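Local coordinates for protein endoglycosidase (Bacteroides thetaiotaomicron, PDB 6Q64) that probably hydrolyses glycosidic bonds in complex N-glycans, as a gut bacterial endoglycosidase of glycoside hydrolase family 18, at residues 293-298 and 310-315; 330-335 and 346-351. The protein carries 1 engineered substitution. One frame throughout, in Å; residues are numbered along the deposited sequence.

Contact 1 (293-298 and 310-315)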
loop_
_atom_site.group_PDB
_atom_site.type_symbol
_atom_site.label_atom_id
_atom_site.label_comp_id
_atom_site.label_asym_id
_atom_site.label_seq_id
_atom_site.Cartn_x
_atom_site.Cartn_y
_atom_site.Cartn_z
ATOM N N GLY A 293 14.082 13.496 -0.609
ATOM C CA GLY A 293 12.906 13.244 0.254
ATOM C C GLY A 293 11.687 14.000 -0.251
ATOM O O GLY A 293 11.176 14.883 0.461
ATOM N N GLY A 294 11.331 13.716 -1.498
ATOM C CA GLY A 294 10.341 14.425 -2.325
ATOM C C GLY A 294 10.821 15.802 -2.732
ATOM O O GLY A 294 12.027 16.000 -2.735
ATOM N N ILE A 295 9.885 16.716 -2.993
ATOM C CA ILE A 295 10.125 18.004 -3.698
ATOM C C ILE A 295 11.018 18.898 -2.835
ATOM O O ILE A 295 11.065 18.712 -1.604
ATOM C CB ILE A 295 8.782 18.674 -4.043
ATOM C CG1 ILE A 295 7.942 18.990 -2.800
ATOM C CG2 ILE A 295 7.996 17.822 -5.024
ATOM C CD1 ILE A 295 7.197 20.307 -2.895
ATOM N N THR A 296 11.677 19.860 -3.461
ATOM C CA THR A 296 12.733 20.662 -2.804
ATOM C C THR A 296 12.163 21.987 -2.305
ATOM O O THR A 296 12.844 22.639 -1.484
ATOM C CB THR A 296 13.866 20.862 -3.806
ATOM O OG1 THR A 296 13.248 21.573 -4.871
ATOM C CG2 THR A 296 14.432 19.553 -4.303
ATOM N N TYR A 297 10.971 22.335 -2.809
ATOM C CA TYR A 297 10.253 23.620 -2.612
ATOM C C TYR A 297 8.972 23.414 -1.797
ATOM O O TYR A 297 7.999 24.106 -2.035
ATOM C CB TYR A 297 9.881 24.220 -3.967
ATOM C CG TYR A 297 9.017 23.345 -4.839
ATOM C CD1 TYR A 297 9.567 22.313 -5.579
ATOM C CD2 TYR A 297 7.658 23.563 -4.961
ATOM C CE1 TYR A 297 8.792 21.512 -6.404
ATOM C CE2 TYR A 297 6.867 22.772 -5.780
ATOM C CZ TYR A 297 7.433 21.736 -6.505
ATOM O OH TYR A 297 6.668 20.948 -7.320
ATOM N N TYR A 298 8.963 22.473 -0.864
ATOM C CA TYR A 298 7.829 22.244 0.064
ATOM C C TYR A 298 7.936 23.231 1.217
ATOM O O TYR A 298 9.078 23.654 1.544
ATOM C CB TYR A 298 7.830 20.831 0.639
ATOM C CG TYR A 298 6.585 20.393 1.369
ATOM C CD1 TYR A 298 5.489 19.896 0.675
ATOM C CD2 TYR A 298 6.521 20.407 2.756
ATOM C CE1 TYR A 298 4.353 19.450 1.338
ATOM C CE2 TYR A 298 5.397 19.962 3.435
ATOM C CZ TYR A 298 4.306 19.484 2.721
ATOM O OH TYR A 298 3.200 18.998 3.355
ATOM N N GLY A 310 14.230 17.407 2.682
ATOM C CA GLY A 310 13.280 16.275 2.847
ATOM C C GLY A 310 12.011 16.631 3.645
ATOM O O GLY A 310 11.350 15.695 4.233
ATOM N N ASN A 311 11.638 17.918 3.668
ATOM C CA ASN A 311 10.583 18.436 4.575
ATOM C C ASN A 311 9.197 17.937 4.112
ATOM O O ASN A 311 8.379 17.741 4.988
ATOM C CB ASN A 311 10.736 19.941 4.824
ATOM C CG ASN A 311 10.462 20.770 3.604
ATOM O OD1 ASN A 311 10.506 20.249 2.496
ATOM N ND2 ASN A 311 10.145 22.043 3.804
ATOM N N GLN A 312 8.978 17.615 2.833
ATOM C CA GLN A 312 7.749 16.928 2.331
ATOM C C GLN A 312 7.568 15.646 3.136
ATOM O O GLN A 312 6.626 15.580 3.923
ATOM C CB GLN A 312 7.763 16.650 0.821
ATOM C CG GLN A 312 6.490 16.019 0.262
ATOM C CD GLN A 312 6.335 16.062 -1.250
ATOM O OE1 GLN A 312 7.000 15.384 -2.047
ATOM N NE2 GLN A 312 5.377 16.847 -1.687
ATOM N N ILE A 313 8.437 14.656 3.006
ATOM C CA ILE A 313 8.198 13.328 3.660
ATOM C C ILE A 313 8.166 13.473 5.193
ATOM O O ILE A 313 7.559 12.627 5.883
ATOM C CB ILE A 313 9.219 12.269 3.213
ATOM C CG1 ILE A 313 8.764 10.870 3.644
ATOM C CG2 ILE A 313 10.607 12.621 3.724
ATOM C CD1 ILE A 313 9.351 9.733 2.836
ATOM N N LEU A 314 8.792 14.485 5.762
ATOM C CA LEU A 314 8.875 14.515 7.242
ATOM C C LEU A 314 7.609 15.174 7.757
ATOM O O LEU A 314 7.148 14.765 8.841
ATOM C CB LEU A 314 10.132 15.261 7.700
ATOM C CG LEU A 314 11.458 14.675 7.221
ATOM C CD1 LEU A 314 12.611 15.543 7.674
ATOM C CD2 LEU A 314 11.632 13.263 7.726
ATOM N N ASP A 315 7.104 16.166 7.007
ATOM C CA ASP A 315 5.815 16.814 7.308
ATOM C C ASP A 315 4.752 15.729 7.292
ATOM O O ASP A 315 3.968 15.637 8.263
ATOM C CB ASP A 315 5.473 17.915 6.310
ATOM C CG ASP A 315 4.273 18.742 6.737
ATOM O OD1 ASP A 315 4.233 19.167 7.936
ATOM O OD2 ASP A 315 3.374 18.914 5.877
#

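Contact 2 (330-335 and 346-351)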
loop_
_atom_site.group_PDB
_atom_site.type_symbol
_atom_site.label_atom_id
_atom_site.label_comp_id
_atom_site.label_asym_id
_atom_site.label_seq_id
_atom_site.Cartn_x
_atom_site.Cartn_y
_atom_site.Cartn_z
ATOM N N ILE A 330 2.721 6.896 6.065
ATOM C CA ILE A 330 3.395 7.483 4.880
ATOM C C ILE A 330 4.012 6.347 4.072
ATOM O O ILE A 330 4.186 5.251 4.634
ATOM C CB ILE A 330 4.462 8.494 5.313
ATOM C CG1 ILE A 330 5.535 7.815 6.154
ATOM C CG2 ILE A 330 3.836 9.655 6.060
ATOM C CD1 ILE A 330 6.890 8.120 5.647
ATOM N N GLY A 331 4.303 6.632 2.810
ATOM C CA GLY A 331 4.959 5.717 1.871
ATOM C C GLY A 331 5.657 6.457 0.735
ATOM O O GLY A 331 5.495 7.671 0.573
ATOM N N THR A 332 6.394 5.713 -0.071
ATOM C CA THR A 332 7.180 6.236 -1.202
ATOM C C THR A 332 6.843 5.388 -2.412
ATOM O O THR A 332 6.627 4.177 -2.247
ATOM C CB THR A 332 8.646 6.152 -0.817
ATOM O OG1 THR A 332 8.717 4.813 -0.331
ATOM C CG2 THR A 332 9.064 7.152 0.242
ATOM N N TYR A 333 6.698 6.042 -3.558
ATOM C CA TYR A 333 6.542 5.392 -4.884
ATOM C C TYR A 333 7.945 5.054 -5.381
ATOM O O TYR A 333 8.786 5.974 -5.438
ATOM C CB TYR A 333 5.772 6.321 -5.823
ATOM C CG TYR A 333 5.632 5.845 -7.240
ATOM C CD1 TYR A 333 4.875 4.732 -7.557
ATOM C CD2 TYR A 333 6.249 6.531 -8.272
ATOM C CE1 TYR A 333 4.745 4.303 -8.871
ATOM C CE2 TYR A 333 6.109 6.139 -9.592
ATOM C CZ TYR A 333 5.358 5.017 -9.893
ATOM O OH TYR A 333 5.260 4.640 -11.203
ATOM N N HIS A 334 8.169 3.778 -5.710
ATOM C CA HIS A 334 9.501 3.214 -6.036
ATOM C C HIS A 334 10.381 3.462 -4.813
ATOM O O HIS A 334 11.344 4.226 -4.869
ATOM C CB HIS A 334 10.016 3.790 -7.371
ATOM C CG HIS A 334 9.555 3.029 -8.578
ATOM N ND1 HIS A 334 8.862 3.627 -9.615
ATOM C CD2 HIS A 334 9.703 1.732 -8.932
ATOM C CE1 HIS A 334 8.584 2.730 -10.538
ATOM N NE2 HIS A 334 9.085 1.560 -10.138
HETATM N N MSE A 335 9.954 2.856 -3.696
HETATM C CA MSE A 335 10.595 3.008 -2.396
HETATM C C MSE A 335 12.073 2.622 -2.456
HETATM O O MSE A 335 12.883 3.220 -1.751
HETATM C CB MSE A 335 9.877 2.170 -1.330
HETATM C CG MSE A 335 9.368 0.859 -1.814
HETATM SE SE MSE A 335 8.617 -0.211 -0.364
HETATM C CE MSE A 335 8.948 0.604 1.364
ATOM N N LYS A 346 17.268 6.197 3.599
ATOM C CA LYS A 346 17.535 7.385 4.438
ATOM C C LYS A 346 16.192 7.988 4.839
ATOM O O LYS A 346 15.940 8.159 6.051
ATOM C CB LYS A 346 18.377 8.396 3.649
ATOM C CG LYS A 346 18.756 9.663 4.399
ATOM C CD LYS A 346 19.406 10.663 3.506
ATOM C CE LYS A 346 19.809 11.948 4.200
ATOM N NZ LYS A 346 20.200 12.985 3.197
ATOM N N TRP A 347 15.389 8.311 3.829
ATOM C CA TRP A 347 14.235 9.228 3.964
ATOM C C TRP A 347 13.093 8.482 4.638
ATOM O O TRP A 347 12.598 8.939 5.675
ATOM C CB TRP A 347 13.854 9.770 2.596
ATOM C CG TRP A 347 14.914 10.684 2.076
ATOM C CD1 TRP A 347 15.629 10.548 0.928
ATOM C CD2 TRP A 347 15.397 11.879 2.702
ATOM N NE1 TRP A 347 16.490 11.600 0.768
ATOM C CE2 TRP A 347 16.385 12.422 1.851
ATOM C CE3 TRP A 347 15.058 12.569 3.871
ATOM C CZ2 TRP A 347 17.061 13.600 2.153
ATOM C CZ3 TRP A 347 15.730 13.730 4.179
ATOM C CH2 TRP A 347 16.738 14.221 3.338
ATOM N N LEU A 348 12.738 7.318 4.117
ATOM C CA LEU A 348 11.708 6.499 4.787
ATOM C C LEU A 348 12.067 6.288 6.274
ATOM O O LEU A 348 11.193 6.500 7.122
ATOM C CB LEU A 348 11.532 5.189 4.020
ATOM C CG LEU A 348 10.318 4.368 4.444
ATOM C CD1 LEU A 348 9.019 5.158 4.273
ATOM C CD2 LEU A 348 10.257 3.057 3.668
ATOM N N ARG A 349 13.298 5.903 6.611
ATOM C CA ARG A 349 13.681 5.559 8.014
ATOM C C ARG A 349 13.553 6.791 8.933
ATOM O O ARG A 349 13.085 6.682 10.115
ATOM C CB ARG A 349 15.132 5.091 8.041
ATOM C CG ARG A 349 15.330 3.588 7.985
ATOM C CD ARG A 349 16.782 3.282 8.310
ATOM N NE ARG A 349 17.302 2.238 7.454
ATOM C CZ ARG A 349 17.125 0.938 7.664
ATOM N NH1 ARG A 349 16.448 0.509 8.721
ATOM N NH2 ARG A 349 17.643 0.059 6.817
ATOM N N LYS A 350 14.046 7.911 8.422
ATOM C CA LYS A 350 14.011 9.198 9.121
ATOM C C LYS A 350 12.543 9.565 9.340
ATOM O O LYS A 350 12.161 9.859 10.491
ATOM C CB LYS A 350 14.718 10.269 8.290
ATOM C CG LYS A 350 15.206 11.466 9.094
ATOM C CD LYS A 350 15.881 12.456 8.216
ATOM C CE LYS A 350 17.215 12.901 8.767
ATOM N NZ LYS A 350 17.009 13.964 9.789
ATOM N N ALA A 351 11.754 9.541 8.267
ATOM C CA ALA A 351 10.326 9.920 8.285
ATOM C C ALA A 351 9.650 9.143 9.410
ATOM O O ALA A 351 9.129 9.793 10.316
ATOM C CB ALA A 351 9.693 9.669 6.951
#

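Contact 1 (293-298 and 310-315)
Y298 and Q312 lead a buried, largely polar contact in which the loop 293-298, which follows helix 286-289, packs against the first turn of helix 311-317. Y298 lays one ring face on the helix backbone: Q312 CA stands 3.8 Å from the ring centroid, 15° off the normal, a CH-pi contact. The tyrosine CG is anti to the backbone N (chi1 -168°), beside the carbonyl carbon. Y298 OH gives a 2.5 Å hydrogen bond to D315 OD2, on the anti side of the carboxylate and close to its plane, with ring and carboxylate planes 53° apart. That oxygen also bonds T261 and OD1 bonds S300, so both carboxylate oxygens have partners in this buried place, and the tyrosine suits it by joining a flat apolar face to a polar tip. N311 ND2 donates a hydrogen bond of 3.0 Å to Y298 O, nearly straight but from well above the carbonyl plane; N306 OD1 is its other partner. The Q312 side chain crosses I295 at about a right angle, its NE2 3.5 Å from I295 CG1 and also bonded to Y256 O, while I295 N makes a weak 3.3 Å bond to Q312 OE1, doubtful because OE1 is less surely placed. At the loop's start, G293 and G310 come within 4.0 Å CA to CA, and G310 CA makes a 3.5 Å CA-H...O contact with G293 O. Both have positive phi, which favours glycine. G310 is the N-cap of the helix, and the whole is a loop folded onto a helix start between the seventh and eighth strands of a TIM barrel.

Contact 2 (330-335 and 346-351)
I330, on the barrel strand 329-333, meets L348 and A351 of helix 346-358 in a buried contact made of apolar side chains. I330 CD1 does the touching from the strand side: it sits 3.5 Å from A351 CB and 3.9 Å from L348 CD1. The I330 and L348 chains run past one another with opposite headings. Alanine suits its position because the single methyl group lets the isoleucine tip come close to the helix. T332, its CB turned toward the helix, is a looser neighbour, with CG2 4.5 Å from L348 CD1.

Strand and helix run antiparallel: the axes of the two short segments make 173° between their N-to-C directions and approach to 9.4 Å, as expected where the last beta-alpha unit of a TIM barrel packs its helix against the outside of its strand. Within the sheet, I330 pairs with K72 and F74 of the first strand and G331 with I282 and V284 of the seventh.

The other branch of L348 reaches beyond the strand. Its CD2 packs 3.6 Å from CE of M335, a selenomethionine whose chain bends at chi3 (-8°), and the two chains cross obliquely. Among polar interactions nearby, D338 accepts from the backbone N of both W347 and L348 in the first turn of the helix, OD1 from W347 and OD2 from L348.

Overall arrangement
Both contacts are buried and lie on the same side of the chain's centre, their own centres about 11 Å apart, but contact 1 is farther out, about 20 Å from the chain's centre against about 12 Å. Their chemistry differs: contact 1 adds hydrogen bonds to a tyrosine face laid on a helix start, whereas contact 2 is apolar packing of strand against helix. They follow one another in the chain, and I313 of contact 1 reaches contact 2. It packs its CG1 3.6 Å from A351 CB and its CD1 3.7 Å from T332 CG2. Thus helix 311-317 joins helix 346-358 in covering strand 329-333.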